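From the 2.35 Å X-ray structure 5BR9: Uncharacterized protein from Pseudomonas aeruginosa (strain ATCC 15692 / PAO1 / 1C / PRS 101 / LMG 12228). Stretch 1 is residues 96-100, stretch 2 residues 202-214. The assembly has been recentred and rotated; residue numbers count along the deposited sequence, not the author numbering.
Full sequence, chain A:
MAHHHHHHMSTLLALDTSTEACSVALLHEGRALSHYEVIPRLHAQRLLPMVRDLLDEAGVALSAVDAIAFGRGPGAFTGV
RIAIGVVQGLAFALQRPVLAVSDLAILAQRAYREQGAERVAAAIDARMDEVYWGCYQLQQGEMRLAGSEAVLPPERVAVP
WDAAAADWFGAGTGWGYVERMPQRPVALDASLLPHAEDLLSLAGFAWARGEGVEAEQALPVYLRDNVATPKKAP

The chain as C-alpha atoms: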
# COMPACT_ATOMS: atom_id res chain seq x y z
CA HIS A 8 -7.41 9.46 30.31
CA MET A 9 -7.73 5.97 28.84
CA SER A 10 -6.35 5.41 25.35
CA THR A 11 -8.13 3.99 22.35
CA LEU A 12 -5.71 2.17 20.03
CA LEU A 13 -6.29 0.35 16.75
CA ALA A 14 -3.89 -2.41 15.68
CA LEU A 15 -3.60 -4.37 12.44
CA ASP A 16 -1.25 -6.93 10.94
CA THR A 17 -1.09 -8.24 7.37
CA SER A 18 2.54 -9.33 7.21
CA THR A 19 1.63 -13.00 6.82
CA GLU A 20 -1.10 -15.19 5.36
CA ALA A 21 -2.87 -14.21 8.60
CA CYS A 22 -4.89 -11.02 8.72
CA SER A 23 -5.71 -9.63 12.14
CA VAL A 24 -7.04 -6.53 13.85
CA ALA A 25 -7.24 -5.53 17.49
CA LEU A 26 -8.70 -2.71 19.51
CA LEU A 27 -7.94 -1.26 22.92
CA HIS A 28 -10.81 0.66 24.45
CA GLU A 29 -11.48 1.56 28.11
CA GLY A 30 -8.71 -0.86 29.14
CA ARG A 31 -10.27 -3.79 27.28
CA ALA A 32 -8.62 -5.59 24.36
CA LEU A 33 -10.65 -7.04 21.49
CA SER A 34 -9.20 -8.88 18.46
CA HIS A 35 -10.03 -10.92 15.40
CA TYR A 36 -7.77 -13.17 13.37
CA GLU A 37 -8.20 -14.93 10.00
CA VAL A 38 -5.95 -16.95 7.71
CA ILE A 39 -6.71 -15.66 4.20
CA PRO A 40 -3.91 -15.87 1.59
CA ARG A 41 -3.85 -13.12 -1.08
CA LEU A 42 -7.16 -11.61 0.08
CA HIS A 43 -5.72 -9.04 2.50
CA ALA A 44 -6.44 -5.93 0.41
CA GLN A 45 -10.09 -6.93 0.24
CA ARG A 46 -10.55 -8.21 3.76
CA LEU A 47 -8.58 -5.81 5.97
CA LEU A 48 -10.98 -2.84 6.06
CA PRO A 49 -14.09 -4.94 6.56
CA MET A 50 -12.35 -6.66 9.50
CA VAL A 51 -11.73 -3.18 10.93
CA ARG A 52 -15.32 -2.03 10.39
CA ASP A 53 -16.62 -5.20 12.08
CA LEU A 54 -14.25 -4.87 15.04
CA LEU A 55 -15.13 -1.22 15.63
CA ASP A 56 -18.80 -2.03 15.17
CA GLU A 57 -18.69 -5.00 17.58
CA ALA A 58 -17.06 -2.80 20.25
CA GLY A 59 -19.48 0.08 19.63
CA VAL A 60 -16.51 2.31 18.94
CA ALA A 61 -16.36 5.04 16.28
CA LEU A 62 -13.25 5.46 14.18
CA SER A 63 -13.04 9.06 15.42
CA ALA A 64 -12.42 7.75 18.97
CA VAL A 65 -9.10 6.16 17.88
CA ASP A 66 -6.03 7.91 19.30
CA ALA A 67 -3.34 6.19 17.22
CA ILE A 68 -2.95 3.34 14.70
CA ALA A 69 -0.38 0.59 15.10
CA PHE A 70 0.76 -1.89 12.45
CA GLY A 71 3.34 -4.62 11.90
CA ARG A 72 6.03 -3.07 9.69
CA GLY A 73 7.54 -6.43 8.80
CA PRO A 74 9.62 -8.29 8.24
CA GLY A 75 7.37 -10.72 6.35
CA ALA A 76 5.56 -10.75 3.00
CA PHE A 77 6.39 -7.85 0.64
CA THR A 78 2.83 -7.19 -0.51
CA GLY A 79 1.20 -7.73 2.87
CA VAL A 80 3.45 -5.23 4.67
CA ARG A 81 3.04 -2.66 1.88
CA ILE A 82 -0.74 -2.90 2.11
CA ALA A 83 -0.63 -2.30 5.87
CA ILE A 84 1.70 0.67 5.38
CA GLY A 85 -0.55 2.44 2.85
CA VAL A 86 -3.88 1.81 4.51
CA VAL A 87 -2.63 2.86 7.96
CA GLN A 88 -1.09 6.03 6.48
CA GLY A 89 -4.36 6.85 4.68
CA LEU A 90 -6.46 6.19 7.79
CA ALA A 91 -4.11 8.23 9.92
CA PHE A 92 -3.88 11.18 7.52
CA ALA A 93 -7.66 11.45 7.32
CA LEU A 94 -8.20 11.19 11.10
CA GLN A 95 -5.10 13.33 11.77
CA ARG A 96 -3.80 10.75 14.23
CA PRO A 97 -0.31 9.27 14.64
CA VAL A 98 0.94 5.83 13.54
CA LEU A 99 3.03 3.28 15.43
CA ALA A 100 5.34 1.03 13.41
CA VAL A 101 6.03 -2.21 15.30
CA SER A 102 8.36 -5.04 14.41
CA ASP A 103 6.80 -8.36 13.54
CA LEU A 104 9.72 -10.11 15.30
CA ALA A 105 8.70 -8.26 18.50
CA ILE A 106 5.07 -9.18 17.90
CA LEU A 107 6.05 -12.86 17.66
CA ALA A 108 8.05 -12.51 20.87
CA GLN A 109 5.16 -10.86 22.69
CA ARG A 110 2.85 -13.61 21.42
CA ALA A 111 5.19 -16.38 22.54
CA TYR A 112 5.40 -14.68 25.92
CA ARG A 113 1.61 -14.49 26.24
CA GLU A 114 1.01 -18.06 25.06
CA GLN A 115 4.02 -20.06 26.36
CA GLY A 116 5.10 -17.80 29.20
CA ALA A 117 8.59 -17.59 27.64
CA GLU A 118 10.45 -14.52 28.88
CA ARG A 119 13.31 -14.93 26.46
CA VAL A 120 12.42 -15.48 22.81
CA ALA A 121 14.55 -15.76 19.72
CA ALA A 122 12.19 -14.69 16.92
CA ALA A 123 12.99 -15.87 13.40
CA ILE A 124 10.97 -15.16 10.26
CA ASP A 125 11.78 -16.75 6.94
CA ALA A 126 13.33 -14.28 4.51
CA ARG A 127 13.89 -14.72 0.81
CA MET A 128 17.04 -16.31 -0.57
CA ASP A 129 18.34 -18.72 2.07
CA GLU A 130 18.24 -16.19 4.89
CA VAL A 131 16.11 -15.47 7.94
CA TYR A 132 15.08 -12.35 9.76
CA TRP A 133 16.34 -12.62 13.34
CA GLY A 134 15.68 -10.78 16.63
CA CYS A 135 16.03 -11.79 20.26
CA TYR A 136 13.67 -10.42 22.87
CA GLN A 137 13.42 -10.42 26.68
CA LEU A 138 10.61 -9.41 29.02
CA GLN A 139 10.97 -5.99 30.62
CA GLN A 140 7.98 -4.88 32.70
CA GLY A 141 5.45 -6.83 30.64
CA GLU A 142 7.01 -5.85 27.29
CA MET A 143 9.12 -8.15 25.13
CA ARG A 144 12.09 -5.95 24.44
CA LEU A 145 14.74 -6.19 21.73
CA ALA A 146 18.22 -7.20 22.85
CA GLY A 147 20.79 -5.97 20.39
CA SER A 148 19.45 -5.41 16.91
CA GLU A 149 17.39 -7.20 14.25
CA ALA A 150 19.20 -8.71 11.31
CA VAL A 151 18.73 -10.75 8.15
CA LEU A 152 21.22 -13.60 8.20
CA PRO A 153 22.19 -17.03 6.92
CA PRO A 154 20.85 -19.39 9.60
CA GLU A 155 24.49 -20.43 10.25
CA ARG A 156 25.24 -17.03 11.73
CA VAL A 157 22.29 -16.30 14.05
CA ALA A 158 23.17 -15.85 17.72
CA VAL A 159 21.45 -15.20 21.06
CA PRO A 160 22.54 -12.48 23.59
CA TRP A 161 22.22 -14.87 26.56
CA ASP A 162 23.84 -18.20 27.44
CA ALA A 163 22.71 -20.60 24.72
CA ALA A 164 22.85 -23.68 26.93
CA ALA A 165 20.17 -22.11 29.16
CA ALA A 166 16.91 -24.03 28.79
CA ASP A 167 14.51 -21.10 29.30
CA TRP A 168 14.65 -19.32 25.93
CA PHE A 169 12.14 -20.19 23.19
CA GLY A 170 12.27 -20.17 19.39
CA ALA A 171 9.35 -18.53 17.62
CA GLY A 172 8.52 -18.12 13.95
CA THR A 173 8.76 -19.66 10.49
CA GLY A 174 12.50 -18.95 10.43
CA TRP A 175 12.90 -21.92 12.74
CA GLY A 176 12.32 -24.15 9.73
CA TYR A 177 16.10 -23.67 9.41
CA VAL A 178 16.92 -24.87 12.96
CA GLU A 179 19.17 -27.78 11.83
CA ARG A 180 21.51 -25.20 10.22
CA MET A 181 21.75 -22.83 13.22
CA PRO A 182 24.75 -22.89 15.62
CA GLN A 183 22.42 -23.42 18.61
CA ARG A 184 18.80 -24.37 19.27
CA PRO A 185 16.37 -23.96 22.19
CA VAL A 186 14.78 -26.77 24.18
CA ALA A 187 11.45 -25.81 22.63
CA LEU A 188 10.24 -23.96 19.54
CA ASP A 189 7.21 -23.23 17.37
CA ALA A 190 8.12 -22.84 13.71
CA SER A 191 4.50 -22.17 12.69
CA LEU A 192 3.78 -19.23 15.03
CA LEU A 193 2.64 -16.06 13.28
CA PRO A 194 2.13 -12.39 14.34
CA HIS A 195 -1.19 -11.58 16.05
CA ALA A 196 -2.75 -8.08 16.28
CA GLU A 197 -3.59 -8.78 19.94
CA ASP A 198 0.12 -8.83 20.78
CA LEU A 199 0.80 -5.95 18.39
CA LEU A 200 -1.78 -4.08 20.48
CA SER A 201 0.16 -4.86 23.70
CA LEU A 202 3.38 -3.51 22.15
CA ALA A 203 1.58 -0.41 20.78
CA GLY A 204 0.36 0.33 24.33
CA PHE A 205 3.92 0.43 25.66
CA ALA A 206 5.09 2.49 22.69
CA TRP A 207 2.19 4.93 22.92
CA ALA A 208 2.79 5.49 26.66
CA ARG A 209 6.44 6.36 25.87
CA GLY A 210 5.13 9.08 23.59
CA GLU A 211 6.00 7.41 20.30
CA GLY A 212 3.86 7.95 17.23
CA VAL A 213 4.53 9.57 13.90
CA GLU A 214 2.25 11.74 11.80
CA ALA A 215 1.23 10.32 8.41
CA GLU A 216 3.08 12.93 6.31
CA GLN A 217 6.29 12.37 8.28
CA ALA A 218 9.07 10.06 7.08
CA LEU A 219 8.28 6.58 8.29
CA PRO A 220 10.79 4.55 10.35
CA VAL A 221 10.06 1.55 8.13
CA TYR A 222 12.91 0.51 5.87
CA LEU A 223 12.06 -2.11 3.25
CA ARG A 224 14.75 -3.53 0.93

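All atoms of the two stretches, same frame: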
# COMPACT_ATOMS: atom_id res chain seq x y z
N ARG A 96 -4.30 11.48 13.07
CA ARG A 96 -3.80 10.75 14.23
C ARG A 96 -2.45 10.11 13.90
O ARG A 96 -2.13 9.91 12.73
CB ARG A 96 -4.80 9.67 14.66
CG ARG A 96 -6.08 10.21 15.21
CD ARG A 96 -5.84 10.99 16.52
NE ARG A 96 -7.11 11.58 16.96
CZ ARG A 96 -7.28 12.27 18.09
NH1 ARG A 96 -6.27 12.47 18.92
NH2 ARG A 96 -8.49 12.75 18.38
N PRO A 97 -1.64 9.82 14.93
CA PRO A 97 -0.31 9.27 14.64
C PRO A 97 -0.28 7.76 14.35
O PRO A 97 -1.26 7.06 14.62
CB PRO A 97 0.50 9.62 15.90
CG PRO A 97 -0.49 9.85 16.96
CD PRO A 97 -1.81 10.22 16.34
N VAL A 98 0.82 7.26 13.79
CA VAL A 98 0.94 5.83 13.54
C VAL A 98 2.13 5.29 14.32
O VAL A 98 3.11 5.99 14.56
CB VAL A 98 1.11 5.46 12.04
CG1 VAL A 98 0.07 6.11 11.19
CG2 VAL A 98 2.50 5.74 11.53
N LEU A 99 2.03 4.01 14.67
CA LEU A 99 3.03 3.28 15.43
C LEU A 99 3.53 2.07 14.64
O LEU A 99 2.82 1.07 14.52
CB LEU A 99 2.44 2.83 16.77
CG LEU A 99 2.07 3.92 17.76
CD1 LEU A 99 1.11 3.42 18.82
CD2 LEU A 99 3.34 4.42 18.42
N ALA A 100 4.74 2.15 14.12
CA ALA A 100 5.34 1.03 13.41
C ALA A 100 5.94 0.05 14.43
O ALA A 100 6.70 0.45 15.30
CB ALA A 100 6.39 1.51 12.44
N LEU A 202 2.15 -4.26 22.46
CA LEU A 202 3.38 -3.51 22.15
C LEU A 202 3.07 -2.03 21.84
O LEU A 202 3.78 -1.13 22.31
CB LEU A 202 4.13 -4.18 20.99
CG LEU A 202 4.71 -5.55 21.38
CD1 LEU A 202 5.28 -6.36 20.18
CD2 LEU A 202 5.79 -5.36 22.44
N ALA A 203 2.01 -1.78 21.07
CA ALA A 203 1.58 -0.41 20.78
C ALA A 203 1.26 0.37 22.06
O ALA A 203 1.57 1.56 22.16
CB ALA A 203 0.37 -0.43 19.86
N GLY A 204 0.62 -0.29 23.03
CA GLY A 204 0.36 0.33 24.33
C GLY A 204 1.61 0.84 25.04
O GLY A 204 1.66 1.97 25.53
N PHE A 205 2.66 0.01 25.05
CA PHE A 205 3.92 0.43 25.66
C PHE A 205 4.52 1.59 24.87
O PHE A 205 4.98 2.58 25.45
CB PHE A 205 4.91 -0.75 25.76
CG PHE A 205 4.49 -1.81 26.77
CD1 PHE A 205 4.62 -1.57 28.14
CD2 PHE A 205 3.98 -3.03 26.34
CE1 PHE A 205 4.23 -2.53 29.06
CE2 PHE A 205 3.59 -4.00 27.27
CZ PHE A 205 3.72 -3.76 28.63
N ALA A 206 4.50 1.48 23.55
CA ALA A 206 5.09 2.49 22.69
C ALA A 206 4.34 3.81 22.78
O ALA A 206 4.94 4.89 22.84
CB ALA A 206 5.13 1.99 21.22
N TRP A 207 3.01 3.73 22.84
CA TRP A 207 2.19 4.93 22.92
C TRP A 207 2.42 5.67 24.24
O TRP A 207 2.51 6.90 24.26
CB TRP A 207 0.71 4.57 22.76
CG TRP A 207 -0.26 5.73 22.76
CD1 TRP A 207 -1.26 5.95 23.67
CD2 TRP A 207 -0.34 6.81 21.80
NE1 TRP A 207 -1.95 7.10 23.34
CE2 TRP A 207 -1.42 7.64 22.20
CE3 TRP A 207 0.39 7.15 20.66
CZ2 TRP A 207 -1.76 8.80 21.50
CZ3 TRP A 207 0.04 8.30 19.95
CH2 TRP A 207 -1.03 9.11 20.38
N ALA A 208 2.53 4.91 25.33
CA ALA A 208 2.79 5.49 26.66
C ALA A 208 4.16 6.15 26.75
O ALA A 208 4.36 7.00 27.60
CB ALA A 208 2.65 4.43 27.74
N ARG A 209 5.11 5.74 25.90
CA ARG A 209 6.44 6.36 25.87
C ARG A 209 6.41 7.63 25.04
O ARG A 209 7.41 8.33 24.93
CB ARG A 209 7.50 5.42 25.28
CG ARG A 209 7.98 4.31 26.20
CD ARG A 209 9.25 3.64 25.65
NE ARG A 209 8.97 2.80 24.49
CZ ARG A 209 8.58 1.54 24.56
NH1 ARG A 209 8.40 0.96 25.75
NH2 ARG A 209 8.34 0.84 23.45
N GLY A 210 5.27 7.91 24.42
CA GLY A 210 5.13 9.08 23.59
C GLY A 210 5.56 8.90 22.15
O GLY A 210 5.79 9.88 21.45
N GLU A 211 5.68 7.66 21.70
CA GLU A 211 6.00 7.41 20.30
C GLU A 211 4.78 7.66 19.44
O GLU A 211 3.68 7.84 19.96
CB GLU A 211 6.50 5.99 20.10
CG GLU A 211 7.83 5.71 20.80
CD GLU A 211 8.31 4.28 20.59
OE1 GLU A 211 9.02 3.76 21.48
OE2 GLU A 211 7.96 3.67 19.55
N GLY A 212 4.96 7.67 18.13
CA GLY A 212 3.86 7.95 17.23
C GLY A 212 4.32 8.98 16.24
O GLY A 212 4.94 9.96 16.59
N VAL A 213 4.01 8.74 14.97
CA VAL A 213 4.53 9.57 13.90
C VAL A 213 3.34 10.07 13.11
O VAL A 213 2.36 9.34 12.98
CB VAL A 213 5.53 8.75 13.06
CG1 VAL A 213 5.80 9.42 11.74
CG2 VAL A 213 6.83 8.54 13.85
N GLU A 214 3.37 11.30 12.62
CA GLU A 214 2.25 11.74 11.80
C GLU A 214 2.42 11.17 10.38
O GLU A 214 3.53 10.84 9.96
CB GLU A 214 2.09 13.27 11.79
CG GLU A 214 3.22 14.06 11.16
CD GLU A 214 2.89 15.55 11.05
OE1 GLU A 214 1.81 15.90 10.52
OE2 GLU A 214 3.71 16.38 11.50

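How does Pro-97 meet the second stretch? Its CA-to-CB bond points toward that stretch, and its ring rests at the edge of the Trp-207 indole, near the indole plane, with Pro-97 CG 3.4 Å from Trp-207 CZ3. This is a close apolar contact. Nearby, Pro-97 CB lies 3.9 Å from Gly-212 C, where glycine leaves room: a CB on Gly-212 would crowd Pro-97 CB.

What ties the two backbones together? Val-98 and Val-213 form a single antiparallel bridge. Val-98 N donates to Val-213 O at 2.7 Å, and Val-213 N returns a bond to Val-98 O at 2.9 Å. Gly-212 CA adds a CA-H...O contact to Val-98 O at 3.4 Å.

Where does Leu-99 go? Its CA-to-CB bond points sideways, but the end of the side chain comes nearer the second stretch. Leu-99 CD1 lies 4.1 Å from Ala-203 CB and 4.1 Å from Trp-207 CB, while Leu-99 CD2 lies 4.1 Å from Ala-206 CB and 3.6 Å from Gly-212 N. The buried leucine packs against the two alanines and Trp-207 through apolar contacts.

What brings Gly-212 and Val-213 to the strand after the helix? Gly-210, with positive phi, belongs to a Schellman motif: Glu-211 N bonds to Ala-206 O at 3.1 Å, and Gly-210 N to Trp-207 O at 2.9 Å. Beyond it, Gly-212 and Val-213 lie beside Pro-97 and Val-98.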